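Local coordinates for protein SalCYP truncation (Salinispora tropica, PDB 7ABB) that belongs to the cytochrome P450 family and holds a heme c group within a mostly helical fold, at residues Ala110-Ala115 and Trp356-Glu361; Arg116-Ala121 and Val139-Met144. All blocks are in the same frame, centred on the assembly; numbering follows the deposited sequence.

Contact 1: residues Ala110-Ala115 and Trp356-Glu361; sequences AIRANA and WEEWHE
Arg-112 meets two consecutive glutamates, Glu-357 and Glu-358, and binds both with the same terminal nitrogen. The chain leaves the backbone with CG anti to N, then bends at chi3 (-60°), which brings the guanidinium over to the facing helix. NH1 of Arg-112 lies 2.9 Å from both Glu-357 OE1 and Glu-358 OE2. Both oxygens sit at the guanidinium edge, close to its plane. NH2 of Arg-112 adds a third bond, to Glu-357 OE1 at 3.1 Å, so this one oxygen takes both end nitrogens. The two carboxylates are turned differently. That of Glu-357 is 37° from the guanidinium plane, and NH1 reaches its OE1 from above the carboxylate plane. That of Glu-358 stands at 70°, and its OE2 uses the anti lone pair in a fairly straight bond. The Glu-358 chain is bent at chi2 and crosses the Arg-112 side chain at about a right angle, with OE2 of Glu-358 3.3 Å from CG of Arg-112. The axes of segments 110-115 and 356-361 come within 9.4 Å and run in broadly the same direction. Their parent helices, 108-120 and 345-362, match the D and L helices of the P450 four-helix bundle. Ala-115 forms the apolar part of the contact. Its CB points at the opposite helix and lies 4.0 Å from Glu-358 CB, the Ala-115 methyl packing on the CB and CG methylenes of Glu-358. Glu-358 is buried, and its other oxygen, OE1, makes a salt bridge to NE of Arg-116, one turn beyond Arg-112 on helix 108-120. With an arginine on each oxygen, Glu-358 would be expected to remain ionised.

Contact 2: residues Arg116-Ala121 and Val139-Met144; sequences RRRISA and VLENLM
The two backbones stay well apart, for the nearest CA atoms, those of Arg-118 and Glu-141, are 11.1 Å from each other, and long side chains bridge the gap. Arg-117 and Glu-141 come from opposite directions and meet end-on. NH1 of Arg-117 donates to Glu-141 OE1 at 3.0 Å and NH2 of Arg-117 to Glu-141 OE2 at 2.9 Å. Each oxygen offers its syn lone pair. Guanidinium and carboxylate are almost coplanar, with planes 1° apart, and both bonds are nearly straight. This is a bidentate, end-on arginine-carboxylate salt bridge. Glu-141 reaches it with an extended chain, CG anti to the backbone N (chi1 175°). Arg-117 instead bends at chi2 and chi3 to line up its end. Arg-118 arrives from another direction. Its chain is straight from CG to NE, and NH2 of Arg-118 donates to Glu-141 OE1 at 2.9 Å, nearly along the C-O axis of that oxygen. Here the planes are 68° apart, and the oxygen is somewhat tilted from the Arg-118 guanidinium plane. OE1 therefore accepts from two arginines while OE2 binds one. The paired positive charges would tend to keep the carboxylate ionised. The main polar partner of Arg-118 is Asn-114, whose OD1 accepts from NE and steadies the guanidinium. Leu-154 of helix 154-165 touches both Arg-118 and Glu-141. Two residues past Glu-141, Leu-143 touches the heme c. Helices 108-120 and 130-147 correspond to the D and E helices of the P450 core, and this charged cluster joins them at the protein surface.

In the fold
Both contacts use helix 108-120, which has helix 345-362 on one flank and helix 130-147 on another. Contact 1 is partly buried and combines charges with an apolar alanine contact. Contact 2 lies at the surface and is held by charges alone. The pattern also reverses: one arginine serves two glutamates in contact 1, whereas two arginines serve one glutamate in contact 2. The centres are about 8 Å apart, and two links join them directly. Asn-114 probably hydrogen-bonds to Asn-142, and a glutamate of contact 1 also binds an arginine from segment 116-121. Along the chain, contact 2 is nested inside the loop closed by contact 1.

Contact 1: residues Ala110-Ala115 and Trp356-Glu361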
loop_
_atom_site.group_PDB
_atom_site.type_symbol
_atom_site.label_atom_id
_atom_site.label_comp_id
_atom_site.label_asym_id
_atom_site.label_seq_id
_atom_site.Cartn_x
_atom_site.Cartn_y
_atom_site.Cartn_z
ATOM N N ALA A 110 19.505 -0.261 -7.597
ATOM C CA ALA A 110 19.665 0.231 -6.229
ATOM C C ALA A 110 18.785 -0.540 -5.248
ATOM O O ALA A 110 19.237 -0.907 -4.157
ATOM C CB ALA A 110 19.360 1.735 -6.187
ATOM N N ILE A 111 17.537 -0.807 -5.627
ATOM C CA ILE A 111 16.643 -1.598 -4.789
ATOM C C ILE A 111 17.246 -2.968 -4.527
ATOM O O ILE A 111 17.247 -3.472 -3.396
ATOM C CB ILE A 111 15.271 -1.727 -5.465
ATOM C CG1 ILE A 111 14.576 -0.371 -5.587
ATOM C CG2 ILE A 111 14.407 -2.729 -4.696
ATOM C CD1 ILE A 111 13.353 -0.442 -6.462
ATOM N N ARG A 112 17.763 -3.592 -5.585
ATOM C CA ARG A 112 18.330 -4.931 -5.471
ATOM C C ARG A 112 19.549 -4.949 -4.562
ATOM O O ARG A 112 19.701 -5.846 -3.721
ATOM C CB ARG A 112 18.677 -5.450 -6.864
ATOM C CG ARG A 112 19.049 -6.935 -6.864
ATOM C CD ARG A 112 19.367 -7.490 -8.239
ATOM N NE ARG A 112 18.218 -7.351 -9.106
ATOM C CZ ARG A 112 17.089 -8.054 -9.026
ATOM N NH1 ARG A 112 16.919 -9.019 -8.119
ATOM N NH2 ARG A 112 16.106 -7.782 -9.874
ATOM N N ALA A 113 20.448 -3.972 -4.730
ATOM C CA ALA A 113 21.645 -3.929 -3.895
ATOM C C ALA A 113 21.284 -3.696 -2.436
ATOM O O ALA A 113 21.939 -4.235 -1.530
ATOM C CB ALA A 113 22.595 -2.847 -4.391
ATOM N N ASN A 114 20.250 -2.882 -2.207
ATOM C CA ASN A 114 19.700 -2.651 -0.873
ATOM C C ASN A 114 19.199 -3.961 -0.252
ATOM O O ASN A 114 19.645 -4.350 0.838
ATOM C CB ASN A 114 18.606 -1.588 -1.019
ATOM C CG ASN A 114 17.824 -1.283 0.240
ATOM O OD1 ASN A 114 18.141 -1.692 1.349
ATOM N ND2 ASN A 114 16.749 -0.532 0.047
ATOM N N ALA A 115 18.327 -4.685 -0.957
ATOM C CA ALA A 115 17.847 -5.960 -0.442
ATOM C C ALA A 115 19.005 -6.894 -0.135
ATOM O O ALA A 115 19.059 -7.516 0.933
ATOM C CB ALA A 115 16.935 -6.626 -1.448
ATOM N N TRP A 356 11.896 -10.372 -2.726
ATOM C CA TRP A 356 11.709 -11.818 -2.668
ATOM C C TRP A 356 12.718 -12.569 -3.542
ATOM O O TRP A 356 13.124 -13.694 -3.204
ATOM C CB TRP A 356 10.273 -12.189 -3.059
ATOM C CG TRP A 356 9.224 -11.759 -2.031
ATOM C CD1 TRP A 356 9.440 -11.341 -0.750
ATOM C CD2 TRP A 356 7.806 -11.716 -2.238
ATOM N NE1 TRP A 356 8.230 -11.045 -0.143
ATOM C CE2 TRP A 356 7.220 -11.250 -1.045
ATOM C CE3 TRP A 356 6.996 -12.002 -3.321
ATOM C CZ2 TRP A 356 5.836 -11.094 -0.909
ATOM C CZ3 TRP A 356 5.626 -11.839 -3.191
ATOM C CH2 TRP A 356 5.067 -11.393 -1.994
ATOM N N GLU A 357 13.135 -11.991 -4.666
ATOM C CA GLU A 357 14.193 -12.589 -5.470
ATOM C C GLU A 357 15.475 -12.709 -4.656
ATOM O O GLU A 357 16.116 -13.775 -4.600
ATOM C CB GLU A 357 14.426 -11.747 -6.733
ATOM C CG GLU A 357 13.362 -11.897 -7.812
ATOM C CD GLU A 357 13.531 -10.914 -8.951
ATOM O OE1 GLU A 357 14.172 -9.860 -8.744
ATOM O OE2 GLU A 357 13.024 -11.184 -10.063
ATOM N N GLU A 358 15.901 -11.599 -4.048
ATOM C CA GLU A 358 17.167 -11.634 -3.323
ATOM C C GLU A 358 17.052 -12.508 -2.078
ATOM O O GLU A 358 18.019 -13.180 -1.701
ATOM C CB GLU A 358 17.624 -10.213 -2.970
ATOM C CG GLU A 358 17.961 -9.353 -4.189
ATOM C CD GLU A 358 19.010 -9.985 -5.046
ATOM O OE1 GLU A 358 20.083 -10.327 -4.504
ATOM O OE2 GLU A 358 18.773 -10.146 -6.256
ATOM N N TRP A 359 15.873 -12.538 -1.452
ATOM C CA TRP A 359 15.654 -13.408 -0.304
ATOM C C TRP A 359 15.894 -14.864 -0.681
ATOM O O TRP A 359 16.617 -15.580 0.017
ATOM C CB TRP A 359 14.233 -13.206 0.239
ATOM C CG TRP A 359 13.942 -14.074 1.423
ATOM C CD1 TRP A 359 13.600 -15.396 1.398
ATOM C CD2 TRP A 359 14.005 -13.698 2.806
ATOM N NE1 TRP A 359 13.439 -15.855 2.671
ATOM C CE2 TRP A 359 13.684 -14.842 3.558
ATOM C CE3 TRP A 359 14.311 -12.516 3.480
ATOM C CZ2 TRP A 359 13.657 -14.838 4.950
ATOM C CZ3 TRP A 359 14.289 -12.505 4.865
ATOM C CH2 TRP A 359 13.943 -13.667 5.586
ATOM N N HIS A 360 15.307 -15.326 -1.788
ATOM C CA HIS A 360 15.430 -16.746 -2.125
ATOM C C HIS A 360 16.805 -17.125 -2.659
ATOM O O HIS A 360 17.189 -18.299 -2.623
ATOM C CB HIS A 360 14.322 -17.117 -3.104
ATOM C CG HIS A 360 12.984 -17.202 -2.448
ATOM N ND1 HIS A 360 12.180 -16.102 -2.237
ATOM C CD2 HIS A 360 12.345 -18.250 -1.877
ATOM C CE1 HIS A 360 11.079 -16.478 -1.609
ATOM N NE2 HIS A 360 11.158 -17.778 -1.374
ATOM N N GLU A 361 17.599 -16.147 -3.086
ATOM C CA GLU A 361 18.981 -16.416 -3.460
ATOM C C GLU A 361 19.826 -16.732 -2.241
ATOM O O GLU A 361 20.688 -17.616 -2.290
ATOM C CB GLU A 361 19.546 -15.207 -4.192
ATOM C CG GLU A 361 21.003 -15.348 -4.541
ATOM C CD GLU A 361 21.264 -16.452 -5.544
ATOM O OE1 GLU A 361 22.269 -17.184 -5.382
ATOM O OE2 GLU A 361 20.467 -16.579 -6.499
#

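Contact 2: residues Arg116-Ala121 and Val139-Met144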
loop_
_atom_site.group_PDB
_atom_site.type_symbol
_atom_site.label_atom_id
_atom_site.label_comp_id
_atom_site.label_asym_id
_atom_site.label_seq_id
_atom_site.Cartn_x
_atom_site.Cartn_y
_atom_site.Cartn_z
ATOM N N ARG A 116 19.945 -7.011 -1.073
ATOM C CA ARG A 116 21.029 -7.984 -0.916
ATOM C C ARG A 116 21.903 -7.638 0.280
ATOM O O ARG A 116 22.310 -8.516 1.060
ATOM C CB ARG A 116 21.850 -8.050 -2.203
ATOM C CG ARG A 116 22.928 -9.108 -2.209
ATOM C CD ARG A 116 23.738 -9.104 -3.496
ATOM N NE ARG A 116 22.971 -9.476 -4.690
ATOM C CZ ARG A 116 22.696 -8.669 -5.718
ATOM N NH1 ARG A 116 23.093 -7.394 -5.739
ATOM N NH2 ARG A 116 22.015 -9.136 -6.750
ATOM N N ARG A 117 22.249 -6.359 0.410
ATOM C CA ARG A 117 23.048 -5.903 1.533
ATOM C C ARG A 117 22.374 -6.237 2.850
ATOM O O ARG A 117 23.008 -6.745 3.784
ATOM C CB ARG A 117 23.254 -4.385 1.406
ATOM C CG ARG A 117 24.010 -3.727 2.555
ATOM C CD ARG A 117 23.480 -2.326 2.897
ATOM N NE ARG A 117 23.190 -1.551 1.689
ATOM C CZ ARG A 117 22.148 -0.726 1.558
ATOM N NH1 ARG A 117 21.318 -0.532 2.570
ATOM N NH2 ARG A 117 21.909 -0.100 0.408
ATOM N N ARG A 118 21.073 -5.956 2.939
ATOM C CA ARG A 118 20.378 -6.116 4.202
ATOM C C ARG A 118 20.205 -7.594 4.537
ATOM O O ARG A 118 20.432 -8.004 5.677
ATOM C CB ARG A 118 19.041 -5.378 4.150
ATOM C CG ARG A 118 19.200 -3.868 4.079
ATOM C CD ARG A 118 17.840 -3.183 4.059
ATOM N NE ARG A 118 18.024 -1.735 4.081
ATOM C CZ ARG A 118 18.323 -1.043 5.169
ATOM N NH1 ARG A 118 18.474 -1.644 6.348
ATOM N NH2 ARG A 118 18.503 0.274 5.086
ATOM N N ILE A 119 19.836 -8.415 3.555
ATOM C CA ILE A 119 19.631 -9.835 3.858
ATOM C C ILE A 119 20.962 -10.494 4.187
ATOM O O ILE A 119 21.055 -11.308 5.117
ATOM C CB ILE A 119 18.931 -10.521 2.685
ATOM C CG1 ILE A 119 17.537 -9.932 2.508
ATOM C CG2 ILE A 119 18.834 -12.052 2.952
ATOM C CD1 ILE A 119 16.950 -10.154 1.146
ATOM N N SER A 120 22.018 -10.158 3.438
ATOM C CA SER A 120 23.345 -10.698 3.715
ATOM C C SER A 120 23.754 -10.481 5.159
ATOM O O SER A 120 24.454 -11.322 5.737
ATOM C CB SER A 120 24.380 -10.047 2.791
ATOM O OG SER A 120 24.279 -10.537 1.477
ATOM N N ALA A 121 23.326 -9.379 5.764
ATOM C CA ALA A 121 23.798 -9.044 7.098
ATOM C C ALA A 121 23.173 -9.910 8.185
ATOM O O ALA A 121 23.689 -9.923 9.300
ATOM C CB ALA A 121 23.516 -7.565 7.393
ATOM N N VAL A 139 12.176 -0.774 2.574
ATOM C CA VAL A 139 11.163 -0.029 1.845
ATOM C C VAL A 139 11.356 1.470 2.031
ATOM O O VAL A 139 11.208 2.248 1.078
ATOM C CB VAL A 139 9.759 -0.487 2.280
ATOM C CG1 VAL A 139 8.680 0.433 1.707
ATOM C CG2 VAL A 139 9.518 -1.913 1.812
ATOM N N LEU A 140 11.641 1.910 3.257
ATOM C CA LEU A 140 11.831 3.339 3.480
ATOM C C LEU A 140 13.051 3.858 2.732
ATOM O O LEU A 140 13.007 4.952 2.164
ATOM C CB LEU A 140 11.938 3.623 4.970
ATOM C CG LEU A 140 12.188 5.081 5.358
ATOM C CD1 LEU A 140 11.121 6.017 4.807
ATOM C CD2 LEU A 140 12.286 5.173 6.880
ATOM N N GLU A 141 14.153 3.105 2.726
ATOM C CA GLU A 141 15.313 3.513 1.930
ATOM C C GLU A 141 14.911 3.703 0.467
ATOM O O GLU A 141 15.261 4.712 -0.165
ATOM C CB GLU A 141 16.438 2.478 2.044
ATOM C CG GLU A 141 17.636 2.780 1.139
ATOM C CD GLU A 141 18.827 1.862 1.338
ATOM O OE1 GLU A 141 18.988 1.284 2.447
ATOM O OE2 GLU A 141 19.580 1.705 0.359
ATOM N N ASN A 142 14.176 2.738 -0.085
ATOM C CA ASN A 142 13.737 2.828 -1.470
ATOM C C ASN A 142 12.844 4.048 -1.685
ATOM O O ASN A 142 12.942 4.721 -2.714
ATOM C CB ASN A 142 12.962 1.562 -1.869
ATOM C CG ASN A 142 13.800 0.319 -1.809
ATOM O OD1 ASN A 142 15.005 0.337 -2.062
ATOM N ND2 ASN A 142 13.144 -0.798 -1.484
ATOM N N LEU A 143 11.929 4.320 -0.746
ATOM C CA LEU A 143 11.051 5.490 -0.862
ATOM C C LEU A 143 11.872 6.774 -0.894
ATOM O O LEU A 143 11.650 7.654 -1.737
ATOM C CB LEU A 143 10.076 5.544 0.311
ATOM C CG LEU A 143 9.061 6.694 0.313
ATOM C CD1 LEU A 143 8.155 6.623 -0.881
ATOM C CD2 LEU A 143 8.256 6.703 1.596
ATOM N N MET A 144 12.833 6.888 0.031
ATOM C CA MET A 144 13.691 8.063 0.100
ATOM C C MET A 144 14.440 8.262 -1.204
ATOM O O MET A 144 14.590 9.399 -1.672
ATOM C CB MET A 144 14.651 7.912 1.273
ATOM C CG MET A 144 13.953 7.986 2.620
ATOM S SD MET A 144 15.019 7.503 3.983
ATOM C CE MET A 144 15.988 8.990 4.116
#